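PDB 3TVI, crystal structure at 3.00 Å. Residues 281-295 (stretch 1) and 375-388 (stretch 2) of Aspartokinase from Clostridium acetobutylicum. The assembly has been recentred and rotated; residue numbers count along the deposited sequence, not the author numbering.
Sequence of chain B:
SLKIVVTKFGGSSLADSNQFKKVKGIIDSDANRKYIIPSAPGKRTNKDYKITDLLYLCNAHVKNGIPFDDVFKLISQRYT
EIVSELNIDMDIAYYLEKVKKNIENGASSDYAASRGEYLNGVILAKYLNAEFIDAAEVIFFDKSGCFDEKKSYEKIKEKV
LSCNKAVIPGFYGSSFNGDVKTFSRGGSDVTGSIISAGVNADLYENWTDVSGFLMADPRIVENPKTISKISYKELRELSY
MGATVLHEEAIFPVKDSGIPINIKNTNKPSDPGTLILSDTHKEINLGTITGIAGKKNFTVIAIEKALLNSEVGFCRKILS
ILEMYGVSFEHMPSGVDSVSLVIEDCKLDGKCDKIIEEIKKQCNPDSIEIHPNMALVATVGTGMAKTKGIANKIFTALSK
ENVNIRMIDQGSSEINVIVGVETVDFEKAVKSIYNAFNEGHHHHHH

Stretch 1 (281-295) HKEINLGTITGIAGK
Stretch 2 (375-388) ALVATVGTGMAKTK

Glycines line this contact on both stretches, and three of them let the chains come unusually close. At Gly-294 and Val-377 the CA atoms lie 4.1 Å apart; a CB on Gly-294 would fall 2.7 Å from Leu-376 O, and one on Gly-381 2.9 Å from Thr-288 O. A CB on Gly-383 would strike Asn-285 O at 2.1 Å, which instead receives a CA-H...O contact from Gly-383 CA at 3.3 Å.

Strands 291-295 and 375-380 run antiparallel at 163°, with extended phi/psi near -125/130 (Gly-291 -160/158, Gly-294 -120/164, Ala-375 -126/155). Gly-291 pairs with Val-380, Ala-293 with Ala-378 and Lys-295 with Leu-376, each through two reciprocal N-to-O hydrogen bonds of 2.8-3.1 Å; Ile-292/Thr-379 and Gly-294/Val-377 alternate as non-hydrogen-bonded pairs. Val-380 O also accepts a hydrogen bond from Thr-290 N at 2.8 Å, so this one carbonyl serves two amides.

On the face of Ile-292, Val-377 and Thr-379, beta-branched side chains suit the extended backbone: Ile-292 (m, t) CG2 meets Val-377 (t) CG1 at 4.2 Å. Small Ala-293 and Ala-378 share the other face with Leu-376 and Val-380. Beyond the strands, Ile-289 CD1 approaches selenomethionine Met-384 SE at 4.2 Å, an apolar contact, and Thr-382 (p) is the most covered residue. Gly-287, at phi/psi 82/55, sets its CA 3.3 Å from Gly-383 O, which Thr-387 OG1 (m) hydrogen-bonds at 2.6 Å.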

# COMPACT_ATOMS: atom_id res chain seq x y z
N HIS B 281 24.67 -13.39 -10.72
CA HIS B 281 26.04 -13.09 -11.16
C HIS B 281 26.68 -11.97 -10.37
O HIS B 281 27.90 -11.87 -10.34
CB HIS B 281 26.08 -12.77 -12.66
N LYS B 282 25.86 -11.12 -9.74
CA LYS B 282 26.39 -10.11 -8.82
C LYS B 282 26.60 -10.74 -7.45
O LYS B 282 25.79 -11.55 -7.00
CB LYS B 282 25.44 -8.91 -8.67
CG LYS B 282 26.10 -7.72 -7.98
CD LYS B 282 25.11 -6.71 -7.41
CE LYS B 282 25.86 -5.58 -6.72
NZ LYS B 282 25.01 -4.57 -6.05
N GLU B 283 27.69 -10.35 -6.78
CA GLU B 283 27.92 -10.78 -5.41
C GLU B 283 27.06 -9.92 -4.46
O GLU B 283 26.19 -9.17 -4.91
CB GLU B 283 29.41 -10.70 -5.06
CG GLU B 283 29.98 -9.30 -4.87
CD GLU B 283 31.47 -9.32 -4.62
OE1 GLU B 283 31.93 -8.73 -3.62
OE2 GLU B 283 32.20 -9.94 -5.43
N ILE B 284 27.28 -10.06 -3.16
CA ILE B 284 26.53 -9.28 -2.17
C ILE B 284 27.47 -8.69 -1.12
O ILE B 284 27.93 -9.41 -0.23
CB ILE B 284 25.43 -10.11 -1.48
CG1 ILE B 284 24.50 -10.75 -2.51
CG2 ILE B 284 24.63 -9.24 -0.52
CD1 ILE B 284 23.28 -11.42 -1.92
N ASN B 285 27.76 -7.40 -1.25
CA ASN B 285 28.57 -6.68 -0.26
C ASN B 285 27.82 -6.63 1.07
O ASN B 285 26.63 -6.31 1.12
CB ASN B 285 28.93 -5.28 -0.76
N LEU B 286 28.53 -6.96 2.15
CA LEU B 286 27.92 -7.37 3.42
C LEU B 286 27.46 -6.17 4.27
O LEU B 286 28.25 -5.59 5.01
CB LEU B 286 28.91 -8.24 4.23
CG LEU B 286 29.37 -9.62 3.70
CD1 LEU B 286 29.77 -9.64 2.23
CD2 LEU B 286 30.54 -10.12 4.54
N GLY B 287 26.18 -5.80 4.14
CA GLY B 287 25.58 -4.69 4.90
C GLY B 287 25.83 -3.28 4.35
O GLY B 287 26.31 -2.40 5.08
N THR B 288 25.49 -3.05 3.08
CA THR B 288 25.83 -1.79 2.41
C THR B 288 24.76 -1.27 1.45
O THR B 288 23.91 -2.01 0.97
CB THR B 288 27.15 -1.91 1.64
OG1 THR B 288 27.45 -0.66 1.00
CG2 THR B 288 27.07 -3.01 0.60
N ILE B 289 24.86 0.03 1.17
CA ILE B 289 23.95 0.74 0.28
C ILE B 289 24.50 0.67 -1.14
O ILE B 289 25.70 0.78 -1.32
CB ILE B 289 23.79 2.21 0.76
CG1 ILE B 289 22.43 2.39 1.42
CG2 ILE B 289 23.90 3.21 -0.37
CD1 ILE B 289 21.30 2.26 0.43
N THR B 290 23.64 0.47 -2.13
CA THR B 290 24.08 0.57 -3.54
C THR B 290 23.78 1.93 -4.17
O THR B 290 24.63 2.49 -4.86
CB THR B 290 23.44 -0.52 -4.41
OG1 THR B 290 23.78 -1.79 -3.88
CG2 THR B 290 23.96 -0.43 -5.82
N GLY B 291 22.57 2.45 -3.94
CA GLY B 291 22.16 3.74 -4.49
C GLY B 291 20.99 4.37 -3.75
O GLY B 291 20.22 3.68 -3.08
N ILE B 292 20.86 5.68 -3.89
CA ILE B 292 19.83 6.45 -3.20
C ILE B 292 19.14 7.34 -4.22
O ILE B 292 19.78 8.22 -4.81
CB ILE B 292 20.45 7.38 -2.15
CG1 ILE B 292 21.21 6.57 -1.09
CG2 ILE B 292 19.36 8.25 -1.54
CD1 ILE B 292 22.02 7.43 -0.13
N ALA B 293 17.85 7.12 -4.42
CA ALA B 293 17.13 7.78 -5.50
C ALA B 293 15.72 8.18 -5.08
O ALA B 293 14.88 7.33 -4.82
CB ALA B 293 17.09 6.87 -6.72
N GLY B 294 15.46 9.49 -5.04
CA GLY B 294 14.15 9.99 -4.68
C GLY B 294 13.50 10.83 -5.77
O GLY B 294 14.16 11.26 -6.71
N LYS B 295 12.19 11.03 -5.62
CA LYS B 295 11.37 11.87 -6.50
C LYS B 295 10.47 12.73 -5.61
O LYS B 295 9.92 12.23 -4.64
CB LYS B 295 10.51 11.02 -7.44
N ALA B 375 7.50 13.80 -0.31
CA ALA B 375 8.45 13.28 -1.29
C ALA B 375 8.89 11.88 -0.85
O ALA B 375 8.83 11.54 0.34
CB ALA B 375 9.65 14.21 -1.43
N LEU B 376 9.32 11.07 -1.82
CA LEU B 376 9.72 9.69 -1.56
C LEU B 376 11.21 9.55 -1.75
O LEU B 376 11.76 10.07 -2.71
CB LEU B 376 9.00 8.73 -2.49
CG LEU B 376 7.49 8.68 -2.29
CD1 LEU B 376 6.88 7.69 -3.26
CD2 LEU B 376 7.11 8.33 -0.86
N VAL B 377 11.85 8.86 -0.81
CA VAL B 377 13.27 8.55 -0.92
C VAL B 377 13.44 7.04 -0.88
O VAL B 377 13.05 6.38 0.10
CB VAL B 377 14.08 9.21 0.21
CG1 VAL B 377 15.57 8.96 0.03
CG2 VAL B 377 13.80 10.70 0.25
N ALA B 378 13.98 6.49 -1.96
CA ALA B 378 14.21 5.07 -2.07
C ALA B 378 15.69 4.83 -1.89
O ALA B 378 16.51 5.39 -2.62
CB ALA B 378 13.77 4.56 -3.42
N THR B 379 16.03 4.00 -0.92
CA THR B 379 17.42 3.64 -0.70
C THR B 379 17.54 2.14 -0.97
O THR B 379 16.80 1.34 -0.41
CB THR B 379 17.93 4.11 0.68
OG1 THR B 379 18.81 3.14 1.23
CG2 THR B 379 16.76 4.38 1.64
N VAL B 380 18.46 1.78 -1.87
CA VAL B 380 18.44 0.48 -2.53
C VAL B 380 19.78 -0.24 -2.38
O VAL B 380 20.84 0.40 -2.38
CB VAL B 380 18.13 0.65 -4.04
CG1 VAL B 380 18.04 -0.68 -4.75
CG2 VAL B 380 16.83 1.40 -4.22
N GLY B 381 19.73 -1.56 -2.24
CA GLY B 381 20.96 -2.35 -2.20
C GLY B 381 20.67 -3.81 -1.93
O GLY B 381 19.76 -4.11 -1.19
N THR B 382 21.43 -4.72 -2.54
CA THR B 382 21.25 -6.15 -2.25
C THR B 382 21.66 -6.43 -0.80
O THR B 382 20.96 -7.11 -0.07
CB THR B 382 22.04 -7.05 -3.22
OG1 THR B 382 23.37 -6.56 -3.36
CG2 THR B 382 21.38 -7.10 -4.59
N GLY B 383 22.79 -5.85 -0.39
CA GLY B 383 23.32 -6.04 0.96
C GLY B 383 22.47 -5.51 2.11
O GLY B 383 22.86 -5.64 3.27
N MSE B 384 21.32 -4.92 1.81
CA MSE B 384 20.38 -4.51 2.86
C MSE B 384 19.18 -5.43 2.83
O MSE B 384 18.04 -4.98 2.93
CB MSE B 384 19.98 -3.04 2.69
CG MSE B 384 19.49 -2.68 1.29
SE MSE B 384 18.70 -0.89 1.26
CE MSE B 384 17.81 -0.93 3.02
N ALA B 385 19.45 -6.73 2.73
CA ALA B 385 18.42 -7.72 2.42
C ALA B 385 18.78 -9.10 2.94
O ALA B 385 19.17 -9.95 2.15
CB ALA B 385 18.22 -7.79 0.91
N LYS B 386 18.65 -9.35 4.25
CA LYS B 386 18.10 -8.40 5.22
C LYS B 386 19.06 -8.23 6.40
O LYS B 386 19.13 -9.05 7.30
CB LYS B 386 16.69 -8.82 5.67
CG LYS B 386 16.21 -10.19 5.19
CD LYS B 386 16.85 -11.35 5.94
CE LYS B 386 16.07 -12.64 5.72
NZ LYS B 386 15.94 -12.97 4.27
N THR B 387 19.81 -7.14 6.35
CA THR B 387 20.79 -6.78 7.37
C THR B 387 20.06 -6.31 8.61
O THR B 387 18.95 -5.78 8.51
CB THR B 387 21.68 -5.64 6.85
OG1 THR B 387 22.54 -6.15 5.82
CG2 THR B 387 22.51 -5.03 7.96
N LYS B 388 20.68 -6.49 9.77
CA LYS B 388 20.11 -6.02 11.03
C LYS B 388 20.08 -4.49 11.05
O LYS B 388 20.96 -3.83 10.48
CB LYS B 388 20.91 -6.54 12.22